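Local coordinates for lactaldehyde dehydrogenase (PDB 3PQA), which oxidises lactaldehyde to lactate with a preference for NAD over NADP, a step in the biosynthesis of coenzyme F420, at residues Ile40-Glu44 against Glu207-Lys213. Sequence-based numbering, arbitrary orientation.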
loop_
_atom_site.group_PDB
_atom_site.type_symbol
_atom_site.label_atom_id
_atom_site.label_comp_id
_atom_site.label_asym_id
_atom_site.label_seq_id
_atom_site.Cartn_x
_atom_site.Cartn_y
_atom_site.Cartn_z
ATOM N N ILE B 40 -32.976 9.522 14.619
ATOM C CA ILE B 40 -31.540 9.760 14.826
ATOM C C ILE B 40 -31.158 9.454 16.282
ATOM O O ILE B 40 -30.125 8.833 16.540
ATOM C CB ILE B 40 -31.133 11.193 14.398
ATOM C CG1 ILE B 40 -31.175 11.317 12.869
ATOM C CG2 ILE B 40 -29.753 11.585 14.948
ATOM C CD1 ILE B 40 -31.146 12.746 12.366
ATOM N N ASP B 41 -32.003 9.885 17.224
ATOM C CA ASP B 41 -31.811 9.586 18.655
ATOM C C ASP B 41 -31.750 8.100 18.896
ATOM O O ASP B 41 -30.909 7.624 19.653
ATOM C CB ASP B 41 -32.956 10.152 19.497
ATOM C CG ASP B 41 -32.914 11.650 19.604
ATOM O OD1 ASP B 41 -31.833 12.235 19.384
ATOM O OD2 ASP B 41 -33.971 12.249 19.912
ATOM N N THR B 42 -32.668 7.374 18.263
ATOM C CA THR B 42 -32.702 5.913 18.363
ATOM C C THR B 42 -31.487 5.232 17.719
ATOM O O THR B 42 -30.890 4.346 18.334
ATOM C CB THR B 42 -34.058 5.345 17.866
ATOM O OG1 THR B 42 -35.109 5.918 18.645
ATOM C CG2 THR B 42 -34.116 3.849 18.043
ATOM N N ALA B 43 -31.096 5.673 16.516
ATOM C CA ALA B 43 -29.872 5.213 15.855
ATOM C C ALA B 43 -28.640 5.366 16.755
ATOM O O ALA B 43 -27.786 4.465 16.821
ATOM C CB ALA B 43 -29.671 5.972 14.524
ATOM N N GLU B 44 -28.575 6.493 17.469
ATOM C CA GLU B 44 -27.479 6.791 18.390
ATOM C C GLU B 44 -27.300 5.663 19.415
ATOM O O GLU B 44 -26.172 5.327 19.800
ATOM C CB GLU B 44 -27.733 8.127 19.111
ATOM C CG GLU B 44 -26.578 8.629 19.988
ATOM C CD GLU B 44 -26.970 9.793 20.891
ATOM O OE1 GLU B 44 -28.178 10.020 21.090
ATOM O OE2 GLU B 44 -26.070 10.486 21.414
ATOM N N GLU B 207 -32.729 17.649 8.221
ATOM C CA GLU B 207 -32.498 17.247 9.606
ATOM C C GLU B 207 -31.262 16.346 9.741
ATOM O O GLU B 207 -30.514 16.487 10.691
ATOM C CB GLU B 207 -33.743 16.588 10.237
ATOM C CG GLU B 207 -33.582 16.265 11.730
ATOM C CD GLU B 207 -33.193 17.481 12.572
ATOM O OE1 GLU B 207 -33.634 18.604 12.256
ATOM O OE2 GLU B 207 -32.455 17.315 13.562
ATOM N N ILE B 208 -31.042 15.451 8.778
ATOM C CA ILE B 208 -29.867 14.585 8.797
ATOM C C ILE B 208 -28.577 15.411 8.691
ATOM O O ILE B 208 -27.598 15.148 9.397
ATOM C CB ILE B 208 -29.919 13.531 7.663
ATOM C CG1 ILE B 208 -31.048 12.524 7.937
ATOM C CG2 ILE B 208 -28.568 12.817 7.518
ATOM C CD1 ILE B 208 -31.246 11.479 6.836
ATOM N N VAL B 209 -28.609 16.427 7.834
ATOM C CA VAL B 209 -27.463 17.315 7.615
ATOM C C VAL B 209 -27.139 18.155 8.840
ATOM O O VAL B 209 -25.972 18.273 9.222
ATOM C CB VAL B 209 -27.691 18.230 6.384
ATOM C CG1 VAL B 209 -26.611 19.290 6.260
ATOM C CG2 VAL B 209 -27.750 17.401 5.109
ATOM N N VAL B 210 -28.171 18.729 9.464
ATOM C CA VAL B 210 -27.983 19.668 10.582
ATOM C C VAL B 210 -27.855 19.018 11.967
ATOM O O VAL B 210 -27.240 19.603 12.865
ATOM C CB VAL B 210 -29.086 20.783 10.626
ATOM C CG1 VAL B 210 -29.127 21.560 9.309
ATOM C CG2 VAL B 210 -30.473 20.212 10.990
ATOM N N ASN B 211 -28.424 17.824 12.143
ATOM C CA ASN B 211 -28.441 17.170 13.462
ATOM C C ASN B 211 -27.039 16.899 14.006
ATOM O O ASN B 211 -26.237 16.234 13.353
ATOM C CB ASN B 211 -29.224 15.861 13.405
ATOM C CG ASN B 211 -29.613 15.360 14.777
ATOM O OD1 ASN B 211 -28.758 15.006 15.595
ATOM N ND2 ASN B 211 -30.920 15.320 15.037
ATOM N N GLU B 212 -26.765 17.379 15.216
ATOM C CA GLU B 212 -25.413 17.300 15.782
ATOM C C GLU B 212 -24.983 15.888 16.187
ATOM O O GLU B 212 -23.805 15.662 16.477
ATOM C CB GLU B 212 -25.256 18.293 16.948
ATOM C CG GLU B 212 -25.528 19.742 16.531
ATOM C CD GLU B 212 -24.665 20.780 17.249
ATOM O OE1 GLU B 212 -24.877 21.989 16.989
ATOM O OE2 GLU B 212 -23.784 20.410 18.067
ATOM N N LYS B 213 -25.936 14.952 16.226
ATOM C CA LYS B 213 -25.633 13.545 16.519
ATOM C C LYS B 213 -25.107 12.793 15.290
ATOM O O LYS B 213 -24.456 11.751 15.418
ATOM C CB LYS B 213 -26.858 12.825 17.089
ATOM C CG LYS B 213 -27.253 13.295 18.490
ATOM C CD LYS B 213 -28.550 12.638 18.944
ATOM C CE LYS B 213 -29.117 13.318 20.199
ATOM N NZ LYS B 213 -28.305 13.037 21.397
HETATM O O HOH W 1 -31.894 13.956 17.310
#
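Ile40 turns CG1 beside its backbone N (chi1 -71°), which leaves CG2 opposite that N, and both branches meet the Asn211 amide, swung out by a chi1 of -163°. Ile40 CG2 lies 3.6 Å from Asn211 OD1, and Ile40 CD1 lies 3.7 Å from Asn211 ND2. CD1 also reaches the last turn of helix 201-210 near Ile208. The amide is held at both ends. Asn211 OD1 accepts from Lys213 N at 2.9 Å, in the carbonyl plane. This is an Asx turn, at the first residue to leave helical geometry. It sits in the sheet-and-helix domain that probably binds NAD, where Ile40 and Ile208 also pack on strand 160-165. Asn211 ND2 donates to the anti lone pair of Glu207 OE2 (2.9 Å), tilted from the amide plane, while Arg33 pairs with Glu207 OE1. A water joins Asn211 ND2 to Asp41 OD1. Without this amide, as with an alanine here, Lys213 N would probably lose its acceptor, Glu207 OE2 its donor and Ile40 CG2 its cover. Past Ile40, the Lys213 chain crosses Asp41 OD1, but NZ stays 4.1 Å from that oxygen, beyond a salt bridge. In one of two Glu44 conformers, so with some doubt, Lys213 NZ forms a salt bridge to Glu44 OE1 at 3.0 Å.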